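PDB 1ZB7: neurotoxin from Clostridium botulinum, which acts as a zinc endopeptidase in the host cytosol, cleaving the synaptobrevins VAMP1, VAMP2 and VAMP3, in VAMP2 at a single Ala-Ala bond. Local coordinates for residues 126-132 and 305-310; 296-300 and 326-330; 46-50 and 75-80; 23-27 and 134-139. One frame throughout, in Å; residues are numbered along the deposited sequence.

Contact 1: 126-132 and 305-310; sequences PDKFAAN and IVSSAQ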
loop_
_atom_site.group_PDB
_atom_site.type_symbol
_atom_site.label_atom_id
_atom_site.label_comp_id
_atom_site.label_asym_id
_atom_site.label_seq_id
_atom_site.Cartn_x
_atom_site.Cartn_y
_atom_site.Cartn_z
ATOM N N PRO A 126 30.748 17.765 21.399
ATOM C CA PRO A 126 30.494 16.500 22.052
ATOM C C PRO A 126 30.852 16.499 23.532
ATOM O O PRO A 126 30.269 15.759 24.294
ATOM C CB PRO A 126 31.431 15.540 21.286
ATOM C CG PRO A 126 31.505 16.129 19.927
ATOM C CD PRO A 126 31.726 17.583 20.293
ATOM N N ASP A 127 31.795 17.342 23.917
ATOM C CA ASP A 127 32.191 17.478 25.277
ATOM C C ASP A 127 31.338 18.457 26.134
ATOM O O ASP A 127 31.641 18.643 27.332
ATOM C CB ASP A 127 33.669 17.737 25.361
ATOM C CG ASP A 127 34.083 19.192 25.033
ATOM O OD1 ASP A 127 33.380 19.914 24.313
ATOM O OD2 ASP A 127 35.237 19.572 25.444
ATOM N N LYS A 128 30.286 19.002 25.524
ATOM C CA LYS A 128 29.313 19.835 26.255
ATOM C C LYS A 128 27.804 19.439 26.158
ATOM O O LYS A 128 27.417 18.677 25.302
ATOM C CB LYS A 128 29.441 21.314 25.884
ATOM C CG LYS A 128 30.511 21.994 26.599
ATOM C CD LYS A 128 30.751 23.398 26.106
ATOM C CE LYS A 128 32.018 24.008 26.679
ATOM N NZ LYS A 128 31.645 24.993 27.789
ATOM N N PHE A 129 27.075 19.813 27.211
ATOM C CA PHE A 129 25.729 19.929 27.216
ATOM C C PHE A 129 25.378 21.396 26.782
ATOM O O PHE A 129 26.040 22.370 27.224
ATOM C CB PHE A 129 25.090 19.615 28.554
ATOM C CG PHE A 129 25.078 18.108 28.961
ATOM C CD1 PHE A 129 24.836 17.100 28.033
ATOM C CD2 PHE A 129 25.193 17.748 30.294
ATOM C CE1 PHE A 129 24.717 15.752 28.443
ATOM C CE2 PHE A 129 25.060 16.423 30.688
ATOM C CZ PHE A 129 24.906 15.432 29.817
ATOM N N ALA A 130 24.362 21.504 25.944
ATOM C CA ALA A 130 23.856 22.764 25.424
ATOM C C ALA A 130 22.299 22.683 25.506
ATOM O O ALA A 130 21.700 21.989 24.748
ATOM C CB ALA A 130 24.341 22.969 23.941
ATOM N N ALA A 131 21.696 23.330 26.486
ATOM C CA ALA A 131 20.247 23.409 26.644
ATOM C C ALA A 131 19.630 24.468 25.760
ATOM O O ALA A 131 18.459 24.426 25.457
ATOM C CB ALA A 131 19.915 23.690 28.084
ATOM N N ASN A 132 20.427 25.417 25.329
ATOM C CA ASN A 132 19.927 26.577 24.672
ATOM C C ASN A 132 19.844 26.361 23.181
ATOM O O ASN A 132 20.348 27.198 22.418
ATOM C CB ASN A 132 20.870 27.738 24.918
ATOM C CG ASN A 132 22.294 27.422 24.397
ATOM O OD1 ASN A 132 23.223 26.896 25.149
ATOM N ND2 ASN A 132 22.482 27.706 23.082
ATOM N N ILE A 305 32.274 11.937 27.502
ATOM C CA ILE A 305 33.173 13.037 27.354
ATOM C C ILE A 305 32.590 14.348 27.719
ATOM O O ILE A 305 33.315 15.303 27.669
ATOM C CB ILE A 305 33.838 13.181 25.900
ATOM C CG1 ILE A 305 32.841 13.444 24.839
ATOM C CG2 ILE A 305 34.798 11.984 25.601
ATOM C CD1 ILE A 305 33.501 13.353 23.413
ATOM N N VAL A 306 31.330 14.402 28.124
ATOM C CA VAL A 306 30.719 15.652 28.578
ATOM C C VAL A 306 31.256 16.006 29.857
ATOM O O VAL A 306 31.413 15.160 30.715
ATOM C CB VAL A 306 29.051 15.604 28.661
ATOM C CG1 VAL A 306 28.455 16.853 29.406
ATOM C CG2 VAL A 306 28.599 15.581 27.353
ATOM N N SER A 307 31.773 17.214 29.932
ATOM C CA SER A 307 32.460 17.702 31.177
ATOM C C SER A 307 31.919 19.085 31.582
ATOM O O SER A 307 32.291 19.554 32.637
ATOM C CB SER A 307 33.869 17.782 30.881
ATOM O OG SER A 307 34.050 18.710 29.878
ATOM N N SER A 308 31.026 19.693 30.760
ATOM C CA SER A 308 30.422 20.939 31.140
ATOM C C SER A 308 29.279 21.257 30.209
ATOM O O SER A 308 28.943 20.537 29.258
ATOM C CB SER A 308 31.435 22.113 31.180
ATOM O OG SER A 308 32.012 22.278 29.872
ATOM N N ALA A 309 28.648 22.362 30.527
ATOM C CA ALA A 309 27.533 22.854 29.851
ATOM C C ALA A 309 27.878 24.191 29.216
ATOM O O ALA A 309 28.717 24.882 29.694
ATOM C CB ALA A 309 26.402 23.006 30.829
ATOM N N GLN A 310 27.200 24.552 28.126
ATOM C CA GLN A 310 27.442 25.849 27.473
ATOM C C GLN A 310 27.082 27.039 28.349
ATOM O O GLN A 310 27.803 28.085 28.313
ATOM C CB GLN A 310 26.789 25.934 26.106
ATOM C CG GLN A 310 27.804 25.522 24.957
ATOM C CD GLN A 310 27.090 25.441 23.614
ATOM O OE1 GLN A 310 25.894 25.803 23.519
ATOM N NE2 GLN A 310 27.783 24.941 22.589
#
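Lys128 lies along the backbone of Ser308 and Ala309, and its aliphatic chain can be followed outward atom by atom. CB and then CG pass the carbonyl of Ser308, with CG 3.4 Å from Ser308 O. CD meets CG of Gln310, which crosses it at about a right angle. At CE the neighbour becomes the hydroxyl, 3.6 Å from Ser308 OG, and a bend at chi4 (-103°) then brings NZ within weak hydrogen-bonding range of both Ser308 OG and Ala309 O. Beneath this loose polar tip the backbones are held more firmly, as a short parallel pairing. Phe129 straddles Ala309: Phe129 N donates to Ser308 O at 2.9 Å, and Phe129 O accepts from Gln310 N at 2.6 Å. Two residues earlier on the first segment, Asp127 O accepts from Ser307 N at 3.0 Å. The Phe129 ring leaves on the other face from Lys128. There Val306 CG1 stands almost over the ring centre, 3.5 Å from the centroid and 11° off the normal, a CH-pi contact; its placement follows from CG1 being anti to the backbone N (chi1 169°). Strand 308-309 links helix 282-303 to helix 316-327, and both helices cover Phe129, through Leu303 on one and Ile316, Tyr319 and Lys320 on the other.

Contact 2: 296-300 and 326-330; sequences FQDIA and KYDFV
Phe296 and Tyr327 form a T-shaped pair in which tyrosine supplies the edge and phenylalanine the face. The planes stand at 84° with centroids 5.0 Å apart, and Tyr327 CD1 sits above the centre of the Phe296 ring. Two CH-pi contacts extend this aromatic packing. Ile299 CG2 lies over a face of Tyr327, 4.1 Å from its centroid, while Ala300 CB covers a face of Phe329, 3.9 Å from the ring centroid. Phe329 is thereby sandwiched, because Tyr327 CB rests on its opposite face.

Ile299 CG2 serves a second ring as well: anti to the backbone N, it also touches the edge of Phe329, 3.8 Å from Phe329 CZ and in the plane of the ring. One branch thus fills the angle between two aromatic rings, over the face of one and at the rim of the other.

No hydrogen bond crosses between 296-300 and 326-330, and the polar chemistry is gathered behind the rings. Lys326 NZ donates to Tyr327 OH at 2.9 Å, and the hydroxyl in turn bonds to Gly186 O. The buried ammonium is further satisfied by Ile116 O and Leu239 O, the latter at the end of helix 224-239.

Asp328, with positive phi, breaks the helical path and lets Phe329 fold back toward helix 282-303. The arrangement is helix 282-303 packed through an aromatic cluster against the C-terminal end of helix 316-327 and the loop after it, joined to the end of the helix that carries the HExxH zinc-binding motif of this metalloprotease.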
loop_
_atom_site.group_PDB
_atom_site.type_symbol
_atom_site.label_atom_id
_atom_site.label_comp_id
_atom_site.label_asym_id
_atom_site.label_seq_id
_atom_site.Cartn_x
_atom_site.Cartn_y
_atom_site.Cartn_z
ATOM N N PHE A 296 22.159 5.141 19.827
ATOM C CA PHE A 296 22.336 5.016 21.282
ATOM C C PHE A 296 23.820 5.033 21.651
ATOM O O PHE A 296 24.203 5.719 22.624
ATOM C CB PHE A 296 21.647 3.756 21.811
ATOM C CG PHE A 296 20.147 3.886 22.058
ATOM C CD1 PHE A 296 19.314 4.645 21.234
ATOM C CD2 PHE A 296 19.572 3.182 23.069
ATOM C CE1 PHE A 296 17.923 4.709 21.440
ATOM C CE2 PHE A 296 18.154 3.258 23.283
ATOM C CZ PHE A 296 17.368 4.014 22.448
ATOM N N GLN A 297 24.658 4.254 20.912
ATOM C CA GLN A 297 26.088 4.261 21.144
ATOM C C GLN A 297 26.687 5.682 20.996
ATOM O O GLN A 297 27.492 6.104 21.801
ATOM C CB GLN A 297 26.839 3.249 20.264
ATOM C CG GLN A 297 26.329 1.786 20.507
ATOM C CD GLN A 297 26.803 0.749 19.438
ATOM O OE1 GLN A 297 26.989 1.089 18.240
ATOM N NE2 GLN A 297 26.999 -0.508 19.880
ATOM N N ASP A 298 26.254 6.433 19.993
ATOM C CA ASP A 298 26.694 7.810 19.856
ATOM C C ASP A 298 26.396 8.658 21.088
ATOM O O ASP A 298 27.229 9.509 21.492
ATOM C CB ASP A 298 26.136 8.466 18.589
ATOM C CG ASP A 298 26.653 7.796 17.264
ATOM O OD1 ASP A 298 27.683 7.108 17.177
ATOM O OD2 ASP A 298 25.966 7.965 16.261
ATOM N N ILE A 299 25.224 8.446 21.676
ATOM C CA ILE A 299 24.817 9.170 22.885
ATOM C C ILE A 299 25.674 8.732 24.067
ATOM O O ILE A 299 26.177 9.581 24.802
ATOM C CB ILE A 299 23.312 9.059 23.190
ATOM C CG1 ILE A 299 22.522 9.728 22.040
ATOM C CG2 ILE A 299 22.968 9.629 24.583
ATOM C CD1 ILE A 299 22.950 11.156 21.685
ATOM N N ALA A 300 25.852 7.420 24.208
ATOM C CA ALA A 300 26.753 6.906 25.251
ATOM C C ALA A 300 28.188 7.464 25.069
ATOM O O ALA A 300 28.742 7.953 26.049
ATOM C CB ALA A 300 26.734 5.325 25.348
ATOM N N LYS A 326 17.006 7.053 30.712
ATOM C CA LYS A 326 16.259 7.080 29.423
ATOM C C LYS A 326 16.697 6.005 28.423
ATOM O O LYS A 326 15.834 5.296 27.847
ATOM C CB LYS A 326 16.312 8.477 28.769
ATOM C CG LYS A 326 15.919 8.595 27.300
ATOM C CD LYS A 326 15.926 10.010 26.792
ATOM C CE LYS A 326 15.724 10.087 25.249
ATOM N NZ LYS A 326 16.115 11.386 24.708
ATOM N N TYR A 327 18.010 5.900 28.192
ATOM C CA TYR A 327 18.544 5.009 27.147
ATOM C C TYR A 327 18.903 3.642 27.705
ATOM O O TYR A 327 19.276 2.749 26.953
ATOM C CB TYR A 327 19.745 5.568 26.413
ATOM C CG TYR A 327 19.489 6.849 25.685
ATOM C CD1 TYR A 327 18.946 6.860 24.399
ATOM C CD2 TYR A 327 19.747 8.096 26.313
ATOM C CE1 TYR A 327 18.680 8.095 23.735
ATOM C CE2 TYR A 327 19.436 9.336 25.679
ATOM C CZ TYR A 327 18.958 9.313 24.373
ATOM O OH TYR A 327 18.659 10.512 23.761
ATOM N N ASP A 328 18.732 3.491 29.023
ATOM C CA ASP A 328 19.041 2.268 29.753
ATOM C C ASP A 328 20.498 1.750 29.522
ATOM O O ASP A 328 20.759 0.569 29.390
ATOM C CB ASP A 328 17.971 1.244 29.426
ATOM C CG ASP A 328 17.940 0.069 30.392
ATOM O OD1 ASP A 328 18.539 0.115 31.462
ATOM O OD2 ASP A 328 17.278 -0.933 30.035
ATOM N N PHE A 329 21.431 2.697 29.498
ATOM C CA PHE A 329 22.879 2.442 29.433
ATOM C C PHE A 329 23.357 1.711 30.661
ATOM O O PHE A 329 22.761 1.836 31.730
ATOM C CB PHE A 329 23.625 3.754 29.357
ATOM C CG PHE A 329 23.382 4.541 28.097
ATOM C CD1 PHE A 329 23.179 3.925 26.870
ATOM C CD2 PHE A 329 23.341 5.945 28.137
ATOM C CE1 PHE A 329 22.969 4.662 25.727
ATOM C CE2 PHE A 329 23.153 6.683 26.981
ATOM C CZ PHE A 329 22.959 6.026 25.784
ATOM N N VAL A 330 24.438 0.925 30.498
ATOM C CA VAL A 330 25.175 0.395 31.637
ATOM C C VAL A 330 26.361 1.306 31.960
ATOM O O VAL A 330 26.864 2.020 31.127
ATOM C CB VAL A 330 25.529 -1.089 31.516
ATOM C CG1 VAL A 330 24.223 -1.880 31.554
ATOM C CG2 VAL A 330 26.310 -1.412 30.213
#

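Contact 3: 46-50 and 75-80; sequences VPERF and DPTYLK
Arg49 reaches across to the turns of 75-80 with its guanidinium set between two backbone carbonyls. NH1 donates to both: Tyr78 O, at 3.0 Å, lies in the guanidinium plane and is met fairly straight (161°), whereas Asp75 O, at 2.9 Å, is 30° out of that plane and its bond is more bent. Asp75 O has a second donor, Tyr78 N, which closes the type I turn from the opposite face of the carbonyl plane. On the far terminal nitrogen, NH2 gives a hydrogen to a water that also accepts from Asp75 N, so the two ends of Asp75's backbone are engaged by the same side chain, one of them through water.

The Arg49 chain gets there by bending at chi2 and chi3, both -69°, which lays CG and CD beside the second turn, of type II, from Thr77 to Lys80. Leu79 slants across this methylene stretch, with its CB 3.9 Å from Arg49 CD. Farther out, Leu79 CD1 lies 3.7 Å from Glu48 C. Lys80 crosses at about a right angle, CE against Arg49 CG.

Pro163 O and Gly164 O take up NE and the other hydrogen of NH2, so each of the five guanidinium N-H groups has an acceptor. None of these partners is a carboxylate. The cation is thus held by carbonyl dipoles and water, and since Lys80 NZ lies only 4.0 Å from Arg49 NH1, some mutual repulsion is likely; NZ also makes a weak bond to Pro76 O.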
loop_
_atom_site.group_PDB
_atom_site.type_symbol
_atom_site.label_atom_id
_atom_site.label_comp_id
_atom_site.label_asym_id
_atom_site.label_seq_id
_atom_site.Cartn_x
_atom_site.Cartn_y
_atom_site.Cartn_z
ATOM N N VAL A 46 -1.638 23.789 24.284
ATOM C CA VAL A 46 -1.790 25.127 23.764
ATOM C C VAL A 46 -3.071 25.140 22.895
ATOM O O VAL A 46 -3.054 24.706 21.753
ATOM C CB VAL A 46 -0.596 25.605 22.957
ATOM C CG1 VAL A 46 -0.724 27.067 22.621
ATOM C CG2 VAL A 46 0.729 25.417 23.736
ATOM N N PRO A 47 -4.173 25.567 23.461
ATOM C CA PRO A 47 -5.484 25.553 22.743
ATOM C C PRO A 47 -5.646 26.696 21.757
ATOM O O PRO A 47 -6.446 27.555 21.953
ATOM C CB PRO A 47 -6.523 25.625 23.877
ATOM C CG PRO A 47 -5.804 25.623 25.082
ATOM C CD PRO A 47 -4.377 26.011 24.836
ATOM N N GLU A 48 -4.832 26.678 20.718
ATOM C CA GLU A 48 -4.836 27.694 19.754
ATOM C C GLU A 48 -4.593 26.985 18.436
ATOM O O GLU A 48 -4.010 25.925 18.377
ATOM C CB GLU A 48 -3.649 28.661 19.891
ATOM C CG GLU A 48 -3.401 29.308 21.216
ATOM C CD GLU A 48 -4.093 30.646 21.351
ATOM O OE1 GLU A 48 -4.265 31.272 20.278
ATOM O OE2 GLU A 48 -4.374 31.064 22.537
ATOM N N ARG A 49 -4.932 27.674 17.381
ATOM C CA ARG A 49 -4.585 27.241 16.057
ATOM C C ARG A 49 -3.094 27.420 15.837
ATOM O O ARG A 49 -2.550 28.413 16.196
ATOM C CB ARG A 49 -5.410 28.014 14.992
ATOM C CG ARG A 49 -6.918 27.909 15.201
ATOM C CD ARG A 49 -7.491 26.522 14.932
ATOM N NE ARG A 49 -7.430 26.184 13.513
ATOM C CZ ARG A 49 -8.294 26.564 12.582
ATOM N NH1 ARG A 49 -9.380 27.224 12.926
ATOM N NH2 ARG A 49 -8.113 26.229 11.325
ATOM N N PHE A 50 -2.526 26.423 15.176
ATOM C CA PHE A 50 -1.228 26.392 14.630
ATOM C C PHE A 50 -1.034 27.164 13.344
ATOM O O PHE A 50 -1.299 26.710 12.253
ATOM C CB PHE A 50 -0.859 24.961 14.314
ATOM C CG PHE A 50 0.529 24.817 13.907
ATOM C CD1 PHE A 50 1.535 24.701 14.888
ATOM C CD2 PHE A 50 0.887 24.844 12.571
ATOM C CE1 PHE A 50 2.882 24.558 14.520
ATOM C CE2 PHE A 50 2.263 24.717 12.198
ATOM C CZ PHE A 50 3.245 24.586 13.192
ATOM N N ASP A 75 -12.239 24.960 8.692
ATOM C CA ASP A 75 -13.071 25.672 9.649
ATOM C C ASP A 75 -12.305 26.802 10.296
ATOM O O ASP A 75 -11.752 26.679 11.428
ATOM C CB ASP A 75 -13.550 24.710 10.704
ATOM C CG ASP A 75 -14.778 25.233 11.449
ATOM O OD1 ASP A 75 -15.294 26.305 11.017
ATOM O OD2 ASP A 75 -15.134 24.617 12.507
ATOM N N PRO A 76 -12.286 27.955 9.650
ATOM C CA PRO A 76 -11.568 29.104 10.175
ATOM C C PRO A 76 -11.946 29.600 11.574
ATOM O O PRO A 76 -11.217 30.320 12.191
ATOM C CB PRO A 76 -11.914 30.199 9.216
ATOM C CG PRO A 76 -12.608 29.634 8.176
ATOM C CD PRO A 76 -12.939 28.239 8.396
ATOM N N THR A 77 -13.065 29.162 12.052
ATOM C CA THR A 77 -13.723 29.619 13.245
ATOM C C THR A 77 -13.414 28.707 14.403
ATOM O O THR A 77 -13.714 29.040 15.543
ATOM C CB THR A 77 -15.208 29.589 12.887
ATOM O OG1 THR A 77 -15.672 30.921 12.871
ATOM C CG2 THR A 77 -16.095 28.649 13.761
ATOM N N TYR A 78 -12.785 27.555 14.135
ATOM C CA TYR A 78 -12.442 26.630 15.208
ATOM C C TYR A 78 -11.409 27.313 16.096
ATOM O O TYR A 78 -10.506 27.989 15.618
ATOM C CB TYR A 78 -11.947 25.314 14.633
ATOM C CG TYR A 78 -11.688 24.218 15.618
ATOM C CD1 TYR A 78 -12.698 23.731 16.376
ATOM C CD2 TYR A 78 -10.408 23.606 15.719
ATOM C CE1 TYR A 78 -12.499 22.720 17.266
ATOM C CE2 TYR A 78 -10.187 22.571 16.592
ATOM C CZ TYR A 78 -11.216 22.129 17.398
ATOM O OH TYR A 78 -11.056 21.047 18.288
ATOM N N LEU A 79 -11.550 27.124 17.395
ATOM C CA LEU A 79 -10.672 27.714 18.422
ATOM C C LEU A 79 -10.476 29.227 18.474
ATOM O O LEU A 79 -9.395 29.681 18.818
ATOM C CB LEU A 79 -9.270 27.071 18.386
ATOM C CG LEU A 79 -9.211 25.588 18.561
ATOM C CD1 LEU A 79 -7.831 25.135 18.742
ATOM C CD2 LEU A 79 -10.034 25.159 19.745
ATOM N N LYS A 80 -11.466 30.007 18.113
ATOM C CA LYS A 80 -11.391 31.455 18.208
ATOM C C LYS A 80 -11.906 32.047 19.480
ATOM O O LYS A 80 -11.422 33.080 19.864
ATOM C CB LYS A 80 -12.208 32.129 17.100
ATOM C CG LYS A 80 -11.716 31.776 15.745
ATOM C CD LYS A 80 -10.183 31.913 15.577
ATOM C CE LYS A 80 -9.623 30.654 14.889
ATOM N NZ LYS A 80 -8.707 31.072 13.849
HETATM O O HOH W 1 -9.634 26.473 8.628
#

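Contact 4: 23-27 and 134-139; sequences EPFND and ANVSIN
Glu23 and Asn139 form an antiparallel hydrogen-bonded pair, their CA atoms 5.2 Å apart, at the point where the two segments begin to separate. Glu23 N donates to Asn139 O at 2.9 Å and almost straight (170°), while the return bond from Asn139 N to Glu23 O is weak. Beyond it, 23-27 turns out of the strand, and the next link to the partner is made by a side chain: Asn26 ND2 reaches Ser137 O in a weak bond.

The side chains of the paired residues run side by side on one face. Asn139 ND2 donates to Glu23 OE1 at 3.1 Å, and the acceptor lies in the amide plane; how the carboxylate is tilted against the amide is less certain. Ile138 points between Glu23 and Pro24, with CB 3.5 Å from Glu23 O. Its CG2, anti to the carbonyl carbon, packs on Pro24 CA at 3.7 Å. Farther along, Ala134 CB touches Asn26 OD1 at 3.6 Å.

Arg190 bridges the two segments, donating from NH2 to Pro24 O and from NE to Ala134 O. In the mixed sheet, strand 137-142 runs between 19-23 and 150-155, and Ile159 of strand 158-161 packs against both Pro24 and Ile138.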
loop_
_atom_site.group_PDB
_atom_site.type_symbol
_atom_site.label_atom_id
_atom_site.label_comp_id
_atom_site.label_asym_id
_atom_site.label_seq_id
_atom_site.Cartn_x
_atom_site.Cartn_y
_atom_site.Cartn_z
ATOM N N GLU A 23 6.486 30.825 23.805
ATOM C CA GLU A 23 6.785 31.093 22.429
ATOM C C GLU A 23 7.528 29.854 21.919
ATOM O O GLU A 23 8.677 29.686 22.159
ATOM C CB GLU A 23 7.583 32.376 22.394
ATOM C CG GLU A 23 7.533 33.113 21.138
ATOM C CD GLU A 23 8.626 32.685 20.252
ATOM O OE1 GLU A 23 9.737 33.270 20.437
ATOM O OE2 GLU A 23 8.358 31.747 19.433
ATOM N N PRO A 24 6.807 28.917 21.306
ATOM C CA PRO A 24 7.393 27.605 20.946
ATOM C C PRO A 24 8.082 27.439 19.584
ATOM O O PRO A 24 8.509 26.361 19.264
ATOM C CB PRO A 24 6.182 26.692 20.958
ATOM C CG PRO A 24 4.997 27.602 20.665
ATOM C CD PRO A 24 5.379 29.010 20.951
ATOM N N PHE A 25 8.130 28.476 18.782
ATOM C CA PHE A 25 8.723 28.419 17.441
ATOM C C PHE A 25 9.836 29.388 17.602
ATOM O O PHE A 25 9.616 30.485 18.108
ATOM C CB PHE A 25 7.705 28.884 16.372
ATOM C CG PHE A 25 6.391 28.163 16.461
ATOM C CD1 PHE A 25 6.339 26.769 16.312
ATOM C CD2 PHE A 25 5.197 28.857 16.733
ATOM C CE1 PHE A 25 5.150 26.085 16.427
ATOM C CE2 PHE A 25 3.965 28.166 16.829
ATOM C CZ PHE A 25 3.951 26.773 16.693
ATOM N N ASN A 26 11.052 29.023 17.294
ATOM C CA ASN A 26 12.163 29.931 17.682
ATOM C C ASN A 26 12.218 31.293 16.877
ATOM O O ASN A 26 11.420 31.559 15.977
ATOM C CB ASN A 26 13.461 29.126 17.793
ATOM C CG ASN A 26 13.251 27.821 18.596
ATOM O OD1 ASN A 26 12.718 26.837 18.054
ATOM N ND2 ASN A 26 13.606 27.827 19.892
ATOM N N ASP A 27 13.086 32.205 17.267
ATOM C CA ASP A 27 12.633 33.613 17.243
ATOM C C ASP A 27 12.965 34.498 16.017
ATOM O O ASP A 27 14.141 34.637 15.605
ATOM C CB ASP A 27 12.896 34.368 18.587
ATOM C CG ASP A 27 14.009 33.736 19.479
ATOM O OD1 ASP A 27 14.003 32.489 19.753
ATOM O OD2 ASP A 27 14.860 34.544 19.946
ATOM N N ALA A 134 17.431 24.627 19.742
ATOM C CA ALA A 134 16.035 24.657 19.304
ATOM C C ALA A 134 15.370 23.308 19.464
ATOM O O ALA A 134 14.164 23.271 19.705
ATOM C CB ALA A 134 15.937 25.146 17.848
ATOM N N ASN A 135 16.148 22.216 19.422
ATOM C CA ASN A 135 15.556 20.898 19.715
ATOM C C ASN A 135 15.278 20.638 21.212
ATOM O O ASN A 135 14.709 19.584 21.569
ATOM C CB ASN A 135 16.389 19.717 19.127
ATOM C CG ASN A 135 17.830 19.708 19.534
ATOM O OD1 ASN A 135 18.577 20.668 19.263
ATOM N ND2 ASN A 135 18.290 18.571 20.119
ATOM N N VAL A 136 15.754 21.531 22.079
ATOM C CA VAL A 136 15.649 21.324 23.492
ATOM C C VAL A 136 14.676 22.316 24.228
ATOM O O VAL A 136 13.840 21.871 25.031
ATOM C CB VAL A 136 17.057 21.316 24.197
ATOM C CG1 VAL A 136 16.880 21.335 25.710
ATOM C CG2 VAL A 136 17.888 20.060 23.820
ATOM N N SER A 137 14.873 23.607 23.962
ATOM C CA SER A 137 14.330 24.765 24.696
ATOM C C SER A 137 13.483 25.739 23.823
ATOM O O SER A 137 13.799 26.012 22.658
ATOM C CB SER A 137 15.423 25.612 25.355
ATOM O OG SER A 137 16.126 24.893 26.421
ATOM N N ILE A 138 12.406 26.223 24.436
ATOM C CA ILE A 138 11.565 27.338 23.972
ATOM C C ILE A 138 11.639 28.488 24.959
ATOM O O ILE A 138 12.213 28.379 26.038
ATOM C CB ILE A 138 10.071 26.885 23.801
ATOM C CG1 ILE A 138 9.421 26.385 25.111
ATOM C CG2 ILE A 138 10.035 25.756 22.798
ATOM C CD1 ILE A 138 7.861 26.242 24.995
ATOM N N ASN A 139 11.066 29.614 24.570
ATOM C CA ASN A 139 10.968 30.793 25.430
ATOM C C ASN A 139 9.672 30.735 26.241
ATOM O O ASN A 139 8.582 30.492 25.714
ATOM C CB ASN A 139 10.859 32.057 24.634
ATOM C CG ASN A 139 12.122 32.419 23.852
ATOM O OD1 ASN A 139 13.224 32.347 24.339
ATOM N ND2 ASN A 139 11.906 32.902 22.611
#

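How the contacts relate
Two of the contacts share their connecting elements: contacts 1 and 2 alternate along the chain, with strand 308-309 lying between the two helices that meet in contact 2, and their centres are 16 Å apart. Contact 1 joins contact 4 directly, Ala131 O lying 2.6 Å from Ser137 OG in a probable hydrogen bond. Contact 4 in turn touches contact 3 through aromatic packing, Phe25 CZ to Phe50 CE1 at 3.3 Å. Contacts 1, 4 and 3 thus touch in succession, while contact 2 stays about 6 Å from contact 1 at the nearest atoms. Contact 2 is tied, through Lys326 NZ to Leu239 O, to the end of helix 224-239, which carries the HExxH motif.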